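Local coordinates for protein Bm4233, isoform b (Brugia malayi, PDB 6ANY) that probably binds sterols, as a secreted venom allergen-like protein of the CAP family from a filarial parasite, at residues G80-A85 and C164-A169. Sequence-based numbering, arbitrary orientation.
Sequences GENVYA and CHYSPA
With CG anti to the backbone N (chi1 179°) and the chain extended beyond it, Glu81 reaches alongside His165, whose CG lies anti to its own carbonyl carbon (chi1 -75°). Carboxylate and imidazole are nearly coplanar, and the anti lone pair of Glu81 OE2 takes the N-H of His165 NE2 at 2.7 Å, almost in the ring plane. Glutamate suits this place: it is long enough to run past the ring edge, CG lying 3.6 Å from His165 CD2, and has two oxygens to share.

Beneath this pair the antiparallel strands are knit by backbone bonds, Gly80 with Tyr166 and Asn82 with Cys164. The side chains of Asn82 and Tyr166 cross at about a right angle, with amide and ring planes 70° apart. The two N-H groups of Asn82 ND2 serve Tyr166 OH (3.0 Å, bent) and His134 O. Glycine suits position 80 because Tyr166 CB and Ala169 CA crowd the spot where a CB would sit. After the cis peptide bond before Pro168, Ala169 CB comes 3.2 Å from Gly80 N. Cys164 ties its strand to Cys148.

The segments carry the GEN (CAP4) and HYSPAG (CAP2) signatures of the family. Ser58 bonds His165 ND1, His70 bonds Glu81 OE1, and Ser71 joins His165 on OE2; so gripped, carboxylate and imidazole would have little freedom to turn.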
loop_
_atom_site.group_PDB
_atom_site.type_symbol
_atom_site.label_atom_id
_atom_site.label_comp_id
_atom_site.label_asym_id
_atom_site.label_seq_id
_atom_site.Cartn_x
_atom_site.Cartn_y
_atom_site.Cartn_z
ATOM N N GLY A 80 -2.147 4.820 -8.370
ATOM C CA GLY A 80 -0.833 4.342 -7.985
ATOM C C GLY A 80 -0.651 2.866 -8.265
ATOM O O GLY A 80 -1.631 2.133 -8.270
ATOM N N GLU A 81 0.605 2.412 -8.441
ATOM C CA GLU A 81 0.847 0.975 -8.673
ATOM C C GLU A 81 2.088 0.467 -8.005
ATOM O O GLU A 81 3.099 1.068 -8.128
ATOM C CB GLU A 81 0.888 0.667 -10.183
ATOM C CG GLU A 81 1.157 -0.810 -10.535
ATOM C CD GLU A 81 1.172 -1.014 -12.020
ATOM O OE1 GLU A 81 2.233 -0.731 -12.642
ATOM O OE2 GLU A 81 0.125 -1.385 -12.597
ATOM N N ASN A 82 2.001 -0.659 -7.277
ATOM C CA ASN A 82 3.122 -1.323 -6.637
ATOM C C ASN A 82 3.160 -2.758 -7.212
ATOM O O ASN A 82 2.122 -3.379 -7.411
ATOM C CB ASN A 82 2.942 -1.364 -5.133
ATOM C CG ASN A 82 3.409 -0.072 -4.398
ATOM O OD1 ASN A 82 4.170 0.721 -4.957
ATOM N ND2 ASN A 82 3.095 0.023 -3.081
ATOM N N VAL A 83 4.368 -3.264 -7.474
ATOM C CA VAL A 83 4.630 -4.538 -8.131
ATOM C C VAL A 83 5.559 -5.363 -7.278
ATOM O O VAL A 83 6.546 -4.880 -6.796
ATOM C CB VAL A 83 5.331 -4.324 -9.496
ATOM C CG1 VAL A 83 5.586 -5.643 -10.129
ATOM C CG2 VAL A 83 4.494 -3.389 -10.428
ATOM N N TYR A 84 5.187 -6.622 -7.046
ATOM C CA TYR A 84 5.994 -7.553 -6.252
ATOM C C TYR A 84 6.063 -8.902 -6.961
ATOM O O TYR A 84 5.104 -9.333 -7.546
ATOM C CB TYR A 84 5.403 -7.721 -4.846
ATOM C CG TYR A 84 5.884 -8.940 -4.057
ATOM C CD1 TYR A 84 6.975 -8.872 -3.251
ATOM C CD2 TYR A 84 5.210 -10.160 -4.135
ATOM C CE1 TYR A 84 7.436 -9.986 -2.528
ATOM C CE2 TYR A 84 5.648 -11.285 -3.438
ATOM C CZ TYR A 84 6.714 -11.196 -2.608
ATOM O OH TYR A 84 7.151 -12.328 -1.931
ATOM N N ALA A 85 7.217 -9.555 -6.906
ATOM C CA ALA A 85 7.387 -10.921 -7.414
ATOM C C ALA A 85 8.227 -11.805 -6.487
ATOM O O ALA A 85 9.056 -11.336 -5.709
ATOM C CB ALA A 85 7.994 -10.947 -8.787
ATOM N N CYS A 164 -0.655 -4.324 -6.842
ATOM C CA CYS A 164 -1.619 -3.535 -6.078
ATOM C C CYS A 164 -1.742 -2.177 -6.729
ATOM O O CYS A 164 -0.714 -1.559 -7.086
ATOM C CB CYS A 164 -1.238 -3.447 -4.608
ATOM S SG CYS A 164 -1.529 -4.897 -3.593
ATOM N N HIS A 165 -2.990 -1.744 -6.883
ATOM C CA HIS A 165 -3.385 -0.400 -7.336
ATOM C C HIS A 165 -4.011 0.442 -6.235
ATOM O O HIS A 165 -4.797 -0.046 -5.421
ATOM C CB HIS A 165 -4.360 -0.500 -8.489
ATOM C CG HIS A 165 -3.708 -0.895 -9.773
ATOM N ND1 HIS A 165 -4.415 -1.136 -10.926
ATOM C CD2 HIS A 165 -2.406 -1.053 -10.092
ATOM C CE1 HIS A 165 -3.582 -1.411 -11.904
ATOM N NE2 HIS A 165 -2.354 -1.345 -11.428
ATOM N N TYR A 166 -3.664 1.723 -6.230
ATOM C CA TYR A 166 -4.052 2.641 -5.140
ATOM C C TYR A 166 -4.687 3.867 -5.701
ATOM O O TYR A 166 -4.227 4.388 -6.711
ATOM C CB TYR A 166 -2.836 3.066 -4.328
ATOM C CG TYR A 166 -1.943 1.911 -3.851
ATOM C CD1 TYR A 166 -1.118 1.242 -4.723
ATOM C CD2 TYR A 166 -1.953 1.509 -2.525
ATOM C CE1 TYR A 166 -0.315 0.196 -4.285
ATOM C CE2 TYR A 166 -1.198 0.481 -2.094
ATOM C CZ TYR A 166 -0.368 -0.178 -2.962
ATOM O OH TYR A 166 0.384 -1.185 -2.403
ATOM N N SER A 167 -5.734 4.359 -5.046
ATOM C CA SER A 167 -6.406 5.577 -5.488
ATOM C C SER A 167 -6.936 6.380 -4.305
ATOM O O SER A 167 -7.546 5.823 -3.392
ATOM C CB SER A 167 -7.548 5.240 -6.450
ATOM O OG SER A 167 -8.262 6.405 -6.822
ATOM N N PRO A 168 -6.703 7.690 -4.320
ATOM C CA PRO A 168 -5.978 8.342 -5.409
ATOM C C PRO A 168 -4.496 8.015 -5.334
ATOM O O PRO A 168 -3.994 7.595 -4.291
ATOM C CB PRO A 168 -6.202 9.830 -5.132
ATOM C CG PRO A 168 -6.392 9.906 -3.657
ATOM C CD PRO A 168 -7.109 8.643 -3.273
ATOM N N ALA A 169 -3.810 8.211 -6.450
ATOM C CA ALA A 169 -2.409 7.926 -6.552
ATOM C C ALA A 169 -1.607 8.790 -5.632
ATOM O O ALA A 169 -1.894 9.908 -5.472
ATOM C CB ALA A 169 -1.922 8.030 -7.967
#